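Local coordinates for protein TssK (Serratia sp. FS14, PDB 5Y0E) that forms a trimer and probably serves as a structural component of the type VI secretion system baseplate, at residues R261-W266 against P287-D292; F269-A274 against R280-R285. All blocks are in the same frame, centred on the assembly; numbering follows the deposited sequence.

Interaction 1 of 2, residues R261-W266 against P287-D292; sequences RLFADW and PVYDHD
With chi1 of Phe263 at -174° and that of Tyr289 at -177°, both rings extend away from their own backbone nitrogens, and an edge-to-face pair results. The edge of Tyr289 meets a face of Phe263: the ring centroids lie 5.4 Å apart and the planes stand at 66°. Tyr289 CD1 leads the approach, 3.6 Å from Phe263 CG. Over the face of the same ring Tyr289 CB makes a CH-pi contact, 4.1 Å from the Phe263 centroid, so that tyrosine ring and methylene share one phenyl group. The closest approach is made by the backbone: Tyr289 N lies 3.5 Å from Phe263 CE1, while Pro287 O lies at the edge of the phenyl ring and Pro287 CB is 4.3 Å from Phe263 CZ. The far end of Tyr289 is polar: its OH is hydrogen-bonded to His291 ND1 at 2.6 Å, which ties the hydroxyl to the same loop. Phe298 makes a second edge-to-face pair with Phe263, and His250 of the second subunit packs on Tyr289. The arrangement is a T-shaped aromatic pair that docks an irregular connection onto the helix before it, within the helical part of the TssK family fold.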
loop_
_atom_site.group_PDB
_atom_site.type_symbol
_atom_site.label_atom_id
_atom_site.label_comp_id
_atom_site.label_asym_id
_atom_site.label_seq_id
_atom_site.Cartn_x
_atom_site.Cartn_y
_atom_site.Cartn_z
ATOM N N ARG A 261 3.052 -1.324 -7.080
ATOM C CA ARG A 261 2.626 -1.155 -5.716
ATOM C C ARG A 261 1.111 -1.096 -5.639
ATOM O O ARG A 261 0.494 -1.723 -4.775
ATOM C CB ARG A 261 3.293 0.096 -5.155
ATOM C CG ARG A 261 3.008 0.380 -3.730
ATOM C CD ARG A 261 3.561 1.721 -3.353
ATOM N NE ARG A 261 3.249 2.037 -1.974
ATOM C CZ ARG A 261 3.250 3.257 -1.480
ATOM N NH1 ARG A 261 3.560 4.266 -2.251
ATOM N NH2 ARG A 261 2.930 3.457 -0.222
ATOM N N LEU A 262 0.494 -0.388 -6.565
ATOM C CA LEU A 262 -0.954 -0.310 -6.572
ATOM C C LEU A 262 -1.586 -1.667 -6.844
ATOM O O LEU A 262 -2.624 -2.002 -6.269
ATOM C CB LEU A 262 -1.386 0.695 -7.610
ATOM C CG LEU A 262 -2.873 0.935 -7.699
ATOM C CD1 LEU A 262 -3.396 1.694 -6.511
ATOM C CD2 LEU A 262 -3.094 1.692 -8.950
ATOM N N PHE A 263 -0.974 -2.451 -7.720
ATOM C CA PHE A 263 -1.531 -3.733 -8.081
ATOM C C PHE A 263 -1.537 -4.666 -6.887
ATOM O O PHE A 263 -2.543 -5.321 -6.600
ATOM C CB PHE A 263 -0.728 -4.315 -9.234
ATOM C CG PHE A 263 -1.282 -5.570 -9.784
ATOM C CD1 PHE A 263 -0.999 -6.786 -9.193
ATOM C CD2 PHE A 263 -2.068 -5.549 -10.924
ATOM C CE1 PHE A 263 -1.513 -7.960 -9.708
ATOM C CE2 PHE A 263 -2.574 -6.719 -11.452
ATOM C CZ PHE A 263 -2.299 -7.918 -10.842
ATOM N N ALA A 264 -0.410 -4.737 -6.182
ATOM C CA ALA A 264 -0.310 -5.622 -5.034
ATOM C C ALA A 264 -1.376 -5.318 -3.995
ATOM O O ALA A 264 -1.910 -6.225 -3.362
ATOM C CB ALA A 264 1.077 -5.508 -4.429
ATOM N N ASP A 265 -1.710 -4.054 -3.807
ATOM C CA ASP A 265 -2.778 -3.753 -2.874
ATOM C C ASP A 265 -4.124 -4.236 -3.404
ATOM O O ASP A 265 -4.920 -4.801 -2.661
ATOM C CB ASP A 265 -2.816 -2.253 -2.579
ATOM C CG ASP A 265 -1.743 -1.804 -1.611
ATOM O OD1 ASP A 265 -1.018 -2.628 -1.031
ATOM O OD2 ASP A 265 -1.628 -0.592 -1.407
ATOM N N TRP A 266 -4.395 -4.015 -4.683
ATOM C CA TRP A 266 -5.703 -4.327 -5.222
ATOM C C TRP A 266 -5.910 -5.833 -5.356
ATOM O O TRP A 266 -7.018 -6.326 -5.163
ATOM C CB TRP A 266 -5.870 -3.603 -6.556
ATOM C CG TRP A 266 -6.070 -2.145 -6.383
ATOM C CD1 TRP A 266 -5.971 -1.459 -5.238
ATOM C CD2 TRP A 266 -6.439 -1.198 -7.381
ATOM N NE1 TRP A 266 -6.250 -0.150 -5.446
ATOM C CE2 TRP A 266 -6.541 0.036 -6.759
ATOM C CE3 TRP A 266 -6.715 -1.282 -8.733
ATOM C CZ2 TRP A 266 -6.901 1.184 -7.438
ATOM C CZ3 TRP A 266 -7.050 -0.131 -9.409
ATOM C CH2 TRP A 266 -7.144 1.079 -8.763
ATOM N N PRO A 287 -4.880 -13.200 -11.064
ATOM C CA PRO A 287 -4.227 -12.235 -11.945
ATOM C C PRO A 287 -2.794 -11.966 -11.492
ATOM O O PRO A 287 -2.528 -11.814 -10.310
ATOM C CB PRO A 287 -5.111 -10.992 -11.810
ATOM C CG PRO A 287 -6.362 -11.488 -11.286
ATOM C CD PRO A 287 -6.058 -12.632 -10.419
ATOM N N VAL A 288 -1.869 -11.922 -12.442
ATOM C CA VAL A 288 -0.448 -11.790 -12.156
ATOM C C VAL A 288 0.050 -10.464 -12.709
ATOM O O VAL A 288 -0.150 -10.166 -13.888
ATOM C CB VAL A 288 0.367 -12.956 -12.734
ATOM C CG1 VAL A 288 1.842 -12.677 -12.535
ATOM C CG2 VAL A 288 -0.016 -14.276 -12.064
ATOM N N TYR A 289 0.700 -9.669 -11.862
ATOM C CA TYR A 289 1.256 -8.402 -12.321
ATOM C C TYR A 289 2.158 -8.614 -13.523
ATOM O O TYR A 289 3.043 -9.465 -13.511
ATOM C CB TYR A 289 2.049 -7.721 -11.211
ATOM C CG TYR A 289 2.570 -6.391 -11.644
ATOM C CD1 TYR A 289 1.720 -5.304 -11.749
ATOM C CD2 TYR A 289 3.905 -6.215 -11.966
ATOM C CE1 TYR A 289 2.177 -4.097 -12.155
ATOM C CE2 TYR A 289 4.357 -5.012 -12.375
ATOM C CZ TYR A 289 3.494 -3.953 -12.460
ATOM O OH TYR A 289 3.938 -2.741 -12.872
ATOM N N ASP A 290 1.929 -7.832 -14.558
ATOM C CA ASP A 290 2.751 -7.862 -15.757
ATOM C C ASP A 290 3.051 -6.416 -16.091
ATOM O O ASP A 290 2.165 -5.679 -16.535
ATOM C CB ASP A 290 2.046 -8.574 -16.916
ATOM C CG ASP A 290 2.937 -8.769 -18.125
ATOM O OD1 ASP A 290 3.940 -8.077 -18.275
ATOM O OD2 ASP A 290 2.623 -9.614 -18.964
ATOM N N HIS A 291 4.301 -6.011 -15.875
ATOM C CA HIS A 291 4.644 -4.614 -16.084
ATOM C C HIS A 291 4.421 -4.193 -17.529
ATOM O O HIS A 291 4.074 -3.044 -17.792
ATOM C CB HIS A 291 6.091 -4.363 -15.655
ATOM C CG HIS A 291 6.431 -2.915 -15.494
ATOM N ND1 HIS A 291 5.797 -2.100 -14.588
ATOM C CD2 HIS A 291 7.324 -2.133 -16.141
ATOM C CE1 HIS A 291 6.285 -0.880 -14.681
ATOM N NE2 HIS A 291 7.213 -0.874 -15.615
ATOM N N ASP A 292 4.588 -5.106 -18.477
ATOM C CA ASP A 292 4.468 -4.765 -19.884
ATOM C C ASP A 292 3.111 -5.134 -20.470
ATOM O O ASP A 292 2.971 -5.176 -21.687
ATOM C CB ASP A 292 5.596 -5.411 -20.684
ATOM C CG ASP A 292 6.964 -4.858 -20.308
ATOM O OD1 ASP A 292 7.248 -3.699 -20.651
ATOM O OD2 ASP A 292 7.757 -5.574 -19.667
#

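Interaction 2 of 2, residues F269-A274 against R280-R285; sequences FATELA and RTPEGR
Ala274 and Pro282 give up more surface to each other's segments than any other residues here, with Thr271, one helical turn before Ala274, and Arg280 next and nearly equal. The methyl group of Ala274 points toward the returning chain and sits against the proline ring, with Ala274 CB 3.7 Å from Pro282 N and 3.8 Å from Pro282 CD. On the same ring, Pro282 CG reaches back to Thr271, 4.0 Å from its CB, so that the pyrrolidine rests across two side chains one helical turn apart. Between the side chains the fit is one of apolar carbon surfaces; Ala274 O lies 3.2 Å from Arg280 C, but no hydrogen bond joins the segments. The polar branch of the threonine is engaged elsewhere: with chi1 at 68°, Thr271 OG1 lies between its own backbone N and carbonyl carbon, and it is hydrogen-bonded to Asn242 O of the second subunit. The nearest CA atoms across the segments are those of Ala274 and Thr281, 5.0 Å apart. Ala274 O accepts a hydrogen bond from Ser277 OG in the intervening turn. Thr281 OG1 is hydrogen-bonded to Ser214 and Asn242 of the second subunit, so the returning chain also forms part of the subunit boundary. The contact thus marks the place where the chain doubles back alongside the C-terminal part of helix 259-273. Other flanks of that helix are covered by helix 229-253, through Phe269 and Leu273, and by helix 294-309, which packs on Ala270 and Leu273.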
loop_
_atom_site.group_PDB
_atom_site.type_symbol
_atom_site.label_atom_id
_atom_site.label_comp_id
_atom_site.label_asym_id
_atom_site.label_seq_id
_atom_site.Cartn_x
_atom_site.Cartn_y
_atom_site.Cartn_z
ATOM N N PHE A 269 -6.971 -6.941 -1.950
ATOM C CA PHE A 269 -8.358 -6.542 -1.863
ATOM C C PHE A 269 -9.254 -7.569 -2.559
ATOM O O PHE A 269 -10.220 -8.054 -1.983
ATOM C CB PHE A 269 -8.489 -5.152 -2.470
ATOM C CG PHE A 269 -9.802 -4.482 -2.218
ATOM C CD1 PHE A 269 -10.712 -5.007 -1.347
ATOM C CD2 PHE A 269 -10.119 -3.320 -2.880
ATOM C CE1 PHE A 269 -11.887 -4.394 -1.134
ATOM C CE2 PHE A 269 -11.296 -2.708 -2.673
ATOM C CZ PHE A 269 -12.190 -3.249 -1.801
ATOM N N ALA A 270 -8.906 -7.955 -3.779
ATOM C CA ALA A 270 -9.753 -8.876 -4.517
ATOM C C ALA A 270 -9.809 -10.234 -3.840
ATOM O O ALA A 270 -10.891 -10.779 -3.606
ATOM C CB ALA A 270 -9.264 -9.009 -5.953
ATOM N N THR A 271 -8.660 -10.794 -3.496
ATOM C CA THR A 271 -8.701 -12.137 -2.954
ATOM C C THR A 271 -9.383 -12.191 -1.597
ATOM O O THR A 271 -9.975 -13.212 -1.260
ATOM C CB THR A 271 -7.306 -12.735 -2.886
ATOM O OG1 THR A 271 -6.516 -12.056 -1.912
ATOM C CG2 THR A 271 -6.661 -12.675 -4.239
ATOM N N GLU A 272 -9.342 -11.120 -0.811
ATOM C CA GLU A 272 -10.138 -11.129 0.411
ATOM C C GLU A 272 -11.623 -10.929 0.107
ATOM O O GLU A 272 -12.477 -11.427 0.831
ATOM C CB GLU A 272 -9.636 -10.065 1.394
ATOM C CG GLU A 272 -10.216 -10.162 2.799
ATOM C CD GLU A 272 -9.633 -9.144 3.793
ATOM O OE1 GLU A 272 -10.335 -8.788 4.745
ATOM O OE2 GLU A 272 -8.473 -8.707 3.648
ATOM N N LEU A 273 -11.940 -10.212 -0.956
ATOM C CA LEU A 273 -13.331 -10.004 -1.328
ATOM C C LEU A 273 -14.010 -11.309 -1.761
ATOM O O LEU A 273 -15.189 -11.510 -1.486
ATOM C CB LEU A 273 -13.373 -8.941 -2.418
ATOM C CG LEU A 273 -14.643 -8.197 -2.771
ATOM C CD1 LEU A 273 -15.280 -7.726 -1.542
ATOM C CD2 LEU A 273 -14.305 -7.047 -3.679
ATOM N N ALA A 274 -13.264 -12.217 -2.383
ATOM C CA ALA A 274 -13.759 -13.547 -2.702
ATOM C C ALA A 274 -14.372 -14.246 -1.505
ATOM O O ALA A 274 -15.233 -15.100 -1.678
ATOM C CB ALA A 274 -12.635 -14.410 -3.262
ATOM N N ARG A 280 -16.574 -18.355 -1.998
ATOM C CA ARG A 280 -15.942 -18.179 -0.693
ATOM C C ARG A 280 -14.418 -18.085 -0.734
ATOM O O ARG A 280 -13.792 -17.817 0.278
ATOM C CB ARG A 280 -16.345 -19.309 0.258
ATOM C CG ARG A 280 -17.788 -19.348 0.608
ATOM C CD ARG A 280 -18.264 -18.014 1.049
ATOM N NE ARG A 280 -19.682 -17.977 1.335
ATOM C CZ ARG A 280 -20.343 -16.870 1.608
ATOM N NH1 ARG A 280 -19.712 -15.725 1.617
ATOM N NH2 ARG A 280 -21.634 -16.894 1.864
ATOM N N THR A 281 -13.807 -18.316 -1.881
ATOM C CA THR A 281 -12.361 -18.332 -1.992
ATOM C C THR A 281 -12.037 -18.189 -3.462
ATOM O O THR A 281 -12.848 -18.571 -4.298
ATOM C CB THR A 281 -11.775 -19.629 -1.411
ATOM O OG1 THR A 281 -10.346 -19.570 -1.401
ATOM C CG2 THR A 281 -12.190 -20.818 -2.210
ATOM N N PRO A 282 -10.907 -17.598 -3.809
ATOM C CA PRO A 282 -10.613 -17.376 -5.224
ATOM C C PRO A 282 -10.558 -18.676 -5.997
ATOM O O PRO A 282 -9.996 -19.681 -5.561
ATOM C CB PRO A 282 -9.252 -16.690 -5.199
ATOM C CG PRO A 282 -9.180 -16.084 -3.886
ATOM C CD PRO A 282 -9.907 -16.973 -2.946
ATOM N N GLU A 283 -11.129 -18.634 -7.166
ATOM C CA GLU A 283 -11.191 -19.800 -8.004
ATOM C C GLU A 283 -10.561 -19.439 -9.333
ATOM O O GLU A 283 -10.777 -18.348 -9.858
ATOM C CB GLU A 283 -12.644 -20.256 -8.122
ATOM C CG GLU A 283 -13.021 -20.998 -9.354
ATOM C CD GLU A 283 -14.503 -21.309 -9.368
ATOM O OE1 GLU A 283 -15.276 -20.502 -9.929
ATOM O OE2 GLU A 283 -14.895 -22.353 -8.800
ATOM N N GLY A 284 -9.751 -20.333 -9.843
ATOM C CA GLY A 284 -9.053 -20.058 -11.073
ATOM C C GLY A 284 -7.685 -19.468 -10.835
ATOM O O GLY A 284 -7.192 -19.340 -9.709
ATOM N N ARG A 285 -7.050 -19.117 -11.948
ATOM C CA ARG A 285 -5.749 -18.472 -11.895
ATOM C C ARG A 285 -5.902 -17.059 -11.354
ATOM O O ARG A 285 -6.753 -16.295 -11.815
ATOM C CB ARG A 285 -5.113 -18.445 -13.287
ATOM C CG ARG A 285 -4.909 -19.808 -13.946
ATOM C CD ARG A 285 -4.589 -19.674 -15.456
ATOM N NE ARG A 285 -5.740 -19.254 -16.267
ATOM C CZ ARG A 285 -5.655 -18.688 -17.471
ATOM N NH1 ARG A 285 -4.471 -18.459 -18.018
ATOM N NH2 ARG A 285 -6.755 -18.344 -18.130
#

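Interactions 1 and 2 show how one helix can hold the long connection that follows it at two points. Both use helix 259-273, and their centres lie about 15 Å apart. In sequence the short return of 269-274 against 280-285 falls within the wider span from 261-266 to 287-292. Both are partly buried and border the second subunit, but the centre of interaction 1 lies nearer the centre of the chain, about 15 Å away against about 25 Å. Its chemistry is aromatic, centred on a buried phenylalanine; that of interaction 2 is small and aliphatic, with neighbouring polar groups turned to the second subunit. Neither has a hydrogen bond between its segments.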